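Local atomic coordinates of glutaminase 1 (Escherichia coli, PDB entry 1U60), a protein that catalyses the hydrolysis of L-glutamine to L-glutamate and ammonium. Residues A[233-245]-A[255-269]. Sequence-based numbering, arbitrary orientation.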
ATOM      1  N   TYR A 233       6.232   0.305  10.529  1.00  8.72           N
ATOM      2  CA  TYR A 233       5.968   1.633   9.975  1.00  8.04           C
ATOM      3  C   TYR A 233       6.819   1.842   8.733  1.00  8.52           C
ATOM      4  O   TYR A 233       6.393   2.435   7.754  1.00  7.66           O
ATOM      5  CB  TYR A 233       6.322   2.704  10.993  1.00  8.58           C
ATOM      6  CG  TYR A 233       5.465   2.649  12.248  1.00  8.25           C
ATOM      7  CD1 TYR A 233       4.113   3.018  12.214  1.00  8.02           C
ATOM      8  CD2 TYR A 233       6.013   2.242  13.463  1.00  8.68           C
ATOM      9  CE1 TYR A 233       3.347   2.960  13.346  1.00 10.67           C
ATOM     10  CE2 TYR A 233       5.257   2.204  14.598  1.00  9.62           C
ATOM     11  CZ  TYR A 233       3.919   2.541  14.537  1.00 10.92           C
ATOM     12  OH  TYR A 233       3.174   2.520  15.678  1.00 11.64           O
ATOM     13  N   ILE A 234       8.056   1.379   8.823  1.00  8.27           N
ATOM     14  CA  ILE A 234       8.998   1.499   7.667  1.00  7.24           C
ATOM     15  C   ILE A 234       8.473   0.708   6.471  1.00  8.10           C
ATOM     16  O   ILE A 234       8.428   1.193   5.335  1.00  8.46           O
ATOM     17  CB  ILE A 234      10.365   1.012   7.999  1.00  7.70           C
ATOM     18  CG1 ILE A 234      10.966   1.842   9.109  1.00  6.19           C
ATOM     19  CG2 ILE A 234      11.246   1.022   6.761  1.00  7.29           C
ATOM     20  CD1 ILE A 234      12.158   1.172   9.731  1.00  7.65           C
ATOM     21  N   LEU A 235       8.074  -0.512   6.727  1.00  8.16           N
ATOM     22  CA  LEU A 235       7.536  -1.378   5.681  1.00  8.07           C
ATOM     23  C   LEU A 235       6.216  -0.894   5.092  1.00  7.50           C
ATOM     24  O   LEU A 235       5.997  -1.041   3.886  1.00  8.38           O
ATOM     25  CB  LEU A 235       7.381  -2.809   6.229  1.00  7.70           C
ATOM     26  CG  LEU A 235       8.682  -3.509   6.696  1.00  8.73           C
ATOM     27  CD1 LEU A 235       8.442  -4.919   7.071  1.00  8.17           C
ATOM     28  CD2 LEU A 235       9.814  -3.428   5.634  1.00  8.01           C
ATOM     29  N   ALA A 236       5.357  -0.296   5.920  1.00  8.41           N
ATOM     30  CA  ALA A 236       4.115   0.275   5.435  1.00  7.44           C
ATOM     31  C   ALA A 236       4.416   1.407   4.464  1.00  7.64           C
ATOM     32  O   ALA A 236       3.826   1.473   3.365  1.00  7.82           O
ATOM     33  CB  ALA A 236       3.267   0.796   6.569  1.00  8.22           C
ATOM     34  N   GLU A 237       5.348   2.273   4.834  1.00  6.36           N
ATOM     35  CA  GLU A 237       5.716   3.382   3.958  1.00  7.30           C
ATOM     36  C   GLU A 237       6.256   2.855   2.623  1.00  6.77           C
ATOM     37  O   GLU A 237       5.893   3.401   1.550  1.00  6.73           O
ATOM     38  CB  GLU A 237       6.749   4.294   4.628  1.00  8.45           C
ATOM     39  CG  GLU A 237       6.264   5.066   5.900  1.00  7.18           C
ATOM     40  CD  GLU A 237       5.470   6.322   5.704  1.00 10.45           C
ATOM     41  OE1 GLU A 237       4.874   6.550   4.604  1.00 11.64           O
ATOM     42  OE2 GLU A 237       5.414   7.125   6.719  1.00 10.47           O
ATOM     43  N   MET A 238       7.093   1.821   2.684  1.00  7.61           N
ATOM     44  CA  MET A 238       7.619   1.185   1.486  1.00  7.11           C
ATOM     45  C   MET A 238       6.466   0.615   0.630  1.00  7.98           C
ATOM     46  O   MET A 238       6.466   0.808  -0.591  1.00  7.88           O
ATOM     47  CB  MET A 238       8.604   0.080   1.839  1.00  7.09           C
ATOM     48  CG  MET A 238       9.971   0.633   2.344  1.00  6.46           C
ATOM     49  SD  MET A 238      10.995  -0.616   3.143  1.00  8.53           S
ATOM     50  CE  MET A 238      11.391  -1.687   1.759  1.00  7.20           C
ATOM     51  N   MET A 239       5.501  -0.073   1.234  1.00  8.71           N
ATOM     52  CA  MET A 239       4.418  -0.661   0.439  1.00 10.08           C
ATOM     53  C   MET A 239       3.689   0.457  -0.294  1.00  9.79           C
ATOM     54  O   MET A 239       3.246   0.246  -1.416  1.00  9.15           O
ATOM     55  CB  MET A 239       3.430  -1.439   1.314  1.00 11.47           C
ATOM     56  CG  MET A 239       2.370  -2.262   0.534  1.00 16.40           C
ATOM     57  SD  MET A 239       2.934  -3.643  -0.322  1.00 34.74           S
ATOM     58  CE  MET A 239       3.574  -4.561   0.839  1.00 24.76           C
ATOM     59  N   MET A 240       3.537   1.627   0.329  1.00  9.51           N
ATOM     60  CA  MET A 240       2.703   2.642  -0.286  0.50  8.63           C
ATOM     61  C   MET A 240       3.403   3.423  -1.407  1.00  8.84           C
ATOM     62  O   MET A 240       2.769   3.872  -2.339  1.00  8.31           O
ATOM     63  CB  MET A 240       2.161   3.594   0.766  0.50  8.29           C
ATOM     64  CG  MET A 240       1.386   2.925   1.886  0.50  7.99           C
ATOM     65  SD  MET A 240      -0.016   1.904   1.464  0.50  6.24           S
ATOM     66  CE  MET A 240      -1.034   3.130   0.520  0.50  6.26           C
ATOM     67  N   GLU A 241       4.709   3.568  -1.332  1.00  8.63           N
ATOM     68  CA  GLU A 241       5.418   4.528  -2.194  1.00  9.32           C
ATOM     69  C   GLU A 241       6.831   4.128  -2.647  1.00  7.99           C
ATOM     70  O   GLU A 241       7.450   4.866  -3.398  1.00  9.85           O
ATOM     71  CB  GLU A 241       5.503   5.849  -1.405  1.00  9.28           C
ATOM     72  CG  GLU A 241       5.990   7.076  -2.114  1.00 11.06           C
ATOM     73  CD  GLU A 241       5.088   7.495  -3.273  1.00 12.28           C
ATOM     74  OE1 GLU A 241       3.893   7.800  -3.025  1.00 13.13           O
ATOM     75  OE2 GLU A 241       5.582   7.587  -4.415  1.00 13.72           O
ATOM     76  N   GLY A 242       7.337   2.976  -2.213  1.00  7.02           N
ATOM     77  CA  GLY A 242       8.741   2.621  -2.406  1.00  6.68           C
ATOM     78  C   GLY A 242       9.200   2.472  -3.852  1.00  8.26           C
ATOM     79  O   GLY A 242      10.380   2.589  -4.138  1.00  8.45           O
ATOM     80  N   LEU A 243       8.262   2.146  -4.746  1.00  7.23           N
ATOM     81  CA  LEU A 243       8.538   2.112  -6.201  1.00  7.87           C
ATOM     82  C   LEU A 243       7.834   3.248  -6.949  1.00  7.94           C
ATOM     83  O   LEU A 243       7.495   3.110  -8.148  1.00  8.64           O
ATOM     84  CB  LEU A 243       8.198   0.741  -6.791  1.00  7.62           C
ATOM     85  CG  LEU A 243       9.361  -0.243  -6.610  1.00 11.05           C
ATOM     86  CD1 LEU A 243       9.365  -0.877  -5.211  1.00 12.51           C
ATOM     87  CD2 LEU A 243       9.318  -1.306  -7.637  1.00 12.86           C
ATOM     88  N   TYR A 244       7.556   4.329  -6.230  1.00  7.47           N
ATOM     89  CA  TYR A 244       6.988   5.560  -6.803  1.00  8.92           C
ATOM     90  C   TYR A 244       5.587   5.251  -7.356  1.00  9.21           C
ATOM     91  O   TYR A 244       4.782   4.608  -6.668  1.00 10.70           O
ATOM     92  CB  TYR A 244       7.972   6.242  -7.765  1.00 10.03           C
ATOM     93  CG  TYR A 244       9.258   6.572  -6.993  1.00  6.55           C
ATOM     94  CD1 TYR A 244       9.277   7.620  -6.109  1.00  9.04           C
ATOM     95  CD2 TYR A 244      10.344   5.708  -7.011  1.00  9.72           C
ATOM     96  CE1 TYR A 244      10.419   7.898  -5.320  1.00  8.52           C
ATOM     97  CE2 TYR A 244      11.471   5.956  -6.224  1.00  8.97           C
ATOM     98  CZ  TYR A 244      11.476   7.050  -5.361  1.00  8.89           C
ATOM     99  OH  TYR A 244      12.613   7.267  -4.598  1.00 10.41           O
ATOM    100  N   GLY A 245       5.299   5.714  -8.562  1.00 10.45           N
ATOM    101  CA  GLY A 245       3.982   5.528  -9.158  1.00 11.99           C
ATOM    102  C   GLY A 245       3.660   4.093  -9.510  1.00 11.91           C
ATOM    103  O   GLY A 245       2.558   3.805  -9.953  1.00 12.17           O
ATOM    104  N   GLY A 255       3.603  -8.285  -3.945  1.00  7.47           N
ATOM    105  CA  GLY A 255       3.053  -8.287  -2.601  1.00  7.48           C
ATOM    106  C   GLY A 255       4.073  -8.278  -1.461  1.00  8.13           C
ATOM    107  O   GLY A 255       3.844  -8.806  -0.361  1.00  7.65           O
ATOM    108  N   LEU A 256       5.205  -7.657  -1.718  1.00  8.45           N
ATOM    109  CA  LEU A 256       6.174  -7.449  -0.674  1.00  8.16           C
ATOM    110  C   LEU A 256       6.585  -5.983  -0.649  1.00  9.02           C
ATOM    111  O   LEU A 256       6.752  -5.355  -1.701  1.00  7.65           O
ATOM    112  CB  LEU A 256       7.417  -8.282  -0.914  1.00  8.53           C
ATOM    113  CG  LEU A 256       7.300  -9.800  -0.947  1.00  9.38           C
ATOM    114  CD1 LEU A 256       8.628 -10.391  -1.417  1.00  9.09           C
ATOM    115  CD2 LEU A 256       6.923 -10.347   0.395  1.00  8.74           C
ATOM    116  N   PRO A 257       6.788  -5.438   0.544  1.00  8.72           N
ATOM    117  CA  PRO A 257       7.284  -4.043   0.655  1.00  9.03           C
ATOM    118  C   PRO A 257       8.627  -3.894   0.011  1.00  8.03           C
ATOM    119  O   PRO A 257       9.511  -4.686   0.276  1.00  8.84           O
ATOM    120  CB  PRO A 257       7.379  -3.790   2.158  1.00  9.95           C
ATOM    121  CG  PRO A 257       7.121  -5.115   2.810  1.00 10.42           C
ATOM    122  CD  PRO A 257       6.586  -6.073   1.858  1.00  8.50           C
ATOM    123  N   GLY A 258       8.766  -2.869  -0.813  1.00  7.75           N
ATOM    124  CA  GLY A 258       9.977  -2.723  -1.620  1.00  7.66           C
ATOM    125  C   GLY A 258      10.432  -1.279  -1.721  1.00  9.26           C
ATOM    126  O   GLY A 258       9.762  -0.337  -1.292  1.00  6.92           O
ATOM    127  N   LYS A 259      11.607  -1.128  -2.322  1.00  8.71           N
ATOM    128  CA  LYS A 259      12.178   0.189  -2.594  1.00  7.65           C
ATOM    129  C   LYS A 259      13.119   0.112  -3.765  1.00  7.65           C
ATOM    130  O   LYS A 259      13.932  -0.811  -3.854  1.00  9.00           O
ATOM    131  CB  LYS A 259      12.930   0.711  -1.384  1.00  7.19           C
ATOM    132  CG  LYS A 259      13.464   2.130  -1.495  1.00  6.82           C
ATOM    133  CD  LYS A 259      12.404   3.195  -1.293  1.00  7.62           C
ATOM    134  CE  LYS A 259      12.758   4.566  -1.854  1.00  7.96           C
ATOM    135  NZ  LYS A 259      12.615   4.719  -3.336  1.00  7.58           N
ATOM    136  N   SER A 260      13.065   1.110  -4.623  1.00  7.69           N
ATOM    137  CA  SER A 260      13.979   1.226  -5.729  1.00  8.42           C
ATOM    138  C   SER A 260      14.867   2.473  -5.552  1.00  8.06           C
ATOM    139  O   SER A 260      14.534   3.417  -4.750  1.00  8.88           O
ATOM    140  CB  SER A 260      13.220   1.406  -7.014  1.00  7.83           C
ATOM    141  OG  SER A 260      12.565   2.675  -7.000  1.00  8.02           O
ATOM    142  N   GLY A 261      15.969   2.487  -6.305  1.00  7.78           N
ATOM    143  CA  GLY A 261      16.848   3.670  -6.445  1.00  7.57           C
ATOM    144  C   GLY A 261      17.395   3.780  -7.860  1.00  7.06           C
ATOM    145  O   GLY A 261      17.453   2.788  -8.558  1.00  7.25           O
ATOM    146  N   VAL A 262      17.849   4.962  -8.258  1.00  8.74           N
ATOM    147  CA  VAL A 262      18.330   5.169  -9.658  1.00  9.93           C
ATOM    148  C   VAL A 262      19.728   4.582  -9.961  1.00  9.64           C
ATOM    149  O   VAL A 262      20.139   4.537 -11.120  1.00  9.42           O
ATOM    150  CB  VAL A 262      18.246   6.679 -10.117  1.00  9.70           C
ATOM    151  CG1 VAL A 262      16.802   7.138 -10.070  1.00 11.71           C
ATOM    152  CG2 VAL A 262      19.148   7.575  -9.316  1.00 11.26           C
ATOM    153  N   GLY A 263      20.419   4.097  -8.926  1.00  9.49           N
ATOM    154  CA  GLY A 263      21.584   3.247  -9.102  1.00  9.46           C
ATOM    155  C   GLY A 263      21.274   1.902  -9.663  1.00 10.05           C
ATOM    156  O   GLY A 263      22.202   1.205 -10.065  1.00  9.44           O
ATOM    157  N   GLY A 264      19.989   1.536  -9.726  1.00  8.28           N
ATOM    158  CA  GLY A 264      19.572   0.231 -10.256  1.00  9.38           C
ATOM    159  C   GLY A 264      19.239  -0.832  -9.230  1.00  9.23           C
ATOM    160  O   GLY A 264      18.985  -1.963  -9.576  1.00  9.32           O
ATOM    161  N   GLY A 265      19.235  -0.470  -7.957  1.00  9.55           N
ATOM    162  CA  GLY A 265      18.869  -1.361  -6.880  1.00  8.52           C
ATOM    163  C   GLY A 265      17.388  -1.502  -6.673  1.00  7.77           C
ATOM    164  O   GLY A 265      16.629  -0.546  -6.882  1.00  7.64           O
ATOM    165  N   ILE A 266      16.970  -2.715  -6.326  1.00  8.94           N
ATOM    166  CA  ILE A 266      15.621  -3.041  -5.917  1.00  7.61           C
ATOM    167  C   ILE A 266      15.739  -3.858  -4.661  1.00  8.90           C
ATOM    168  O   ILE A 266      16.460  -4.854  -4.628  1.00  9.79           O
ATOM    169  CB  ILE A 266      14.859  -3.865  -7.013  1.00  8.54           C
ATOM    170  CG1 ILE A 266      14.720  -3.066  -8.332  1.00  9.08           C
ATOM    171  CG2 ILE A 266      13.465  -4.321  -6.532  1.00  9.62           C
ATOM    172  CD1 ILE A 266      13.869  -1.842  -8.287  1.00  9.57           C
ATOM    173  N   LEU A 267      15.013  -3.429  -3.634  1.00  7.97           N
ATOM    174  CA  LEU A 267      14.946  -4.173  -2.363  1.00  9.01           C
ATOM    175  C   LEU A 267      13.534  -4.638  -2.119  1.00  9.41           C
ATOM    176  O   LEU A 267      12.565  -3.890  -2.334  1.00  9.68           O
ATOM    177  CB  LEU A 267      15.327  -3.217  -1.253  1.00 10.01           C
ATOM    178  CG  LEU A 267      15.121  -3.679   0.212  1.00 14.32           C
ATOM    179  CD1 LEU A 267      16.073  -4.828   0.530  1.00 17.23           C
ATOM    180  CD2 LEU A 267      15.306  -2.484   1.127  1.00 16.02           C
ATOM    181  N   ALA A 268      13.396  -5.846  -1.596  1.00  9.92           N
ATOM    182  CA  ALA A 268      12.140  -6.255  -1.028  1.00  9.74           C
ATOM    183  C   ALA A 268      12.340  -6.954   0.312  1.00 10.29           C
ATOM    184  O   ALA A 268      13.364  -7.588   0.550  1.00 10.75           O
ATOM    185  CB  ALA A 268      11.436  -7.166  -1.961  1.00 10.94           C
ATOM    186  N   VAL A 269      11.349  -6.848   1.185  1.00  8.49           N
ATOM    187  CA  VAL A 269      11.425  -7.465   2.511  1.00  7.62           C
ATOM    188  C   VAL A 269      10.333  -8.505   2.661  1.00  8.63           C
ATOM    189  O   VAL A 269       9.174  -8.221   2.429  1.00  7.53           O
ATOM    190  CB  VAL A 269      11.259  -6.376   3.602  1.00  7.48           C
ATOM    191  CG1 VAL A 269      11.330  -7.031   4.985  1.00  7.99           C
ATOM    192  CG2 VAL A 269      12.325  -5.328   3.399  1.00 10.48           C
TER
HETATM  193  O   HOH W   1       6.814  -1.443  -2.285  1.00 15.46           O
HETATM  194  O   HOH W   2      10.037   5.583  -2.890  1.00 11.15           O
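Lys259, on the edge strand 258-260, runs along the carbonyl of Gly242 in the type I turn Glu241-Tyr244. Its CB and CG lie near Gly242 O; a bend at chi2 (78°) brings CD to 3.5 Å from Gly242 O and 3.9 Å from Gly242 CA, CE stays beside that carbonyl and Tyr244 OH, and a bend at chi4 turns NZ back. NZ donates to Tyr244 OH (2.8 Å), Ser260 O, Gly242 O (3.2 Å, the longest) and a water that donates in turn to Glu241 O. Four acceptors share at most three N-H, and a long amine suits so many oxygens. Ser260 N (3.1 Å) and NZ grip Gly242 O from opposite faces of its plane. Glycine suits this position because Gly258 O lies 3.3 Å from Gly242 CA, where a side chain would collide. Farther along, Met238 bends at chi3 to lay CE on the Gly258 backbone and 4.0 Å from Leu267 CD2, the bendable thioether of Met239 rests CE against Pro257 CD (3.5 Å), and Leu235 crosses Val269 at about a right angle. Asn288 holds Ser260 OG. Lys259-Ser260-Gly261 matches the Lys-Ser/Thr-Gly motif of serine beta-lactamases, consistent with the clan. Shared hydrogen bonds thus link Lys259, Tyr244, Ser66 and Lys69 beside the predicted substrate site.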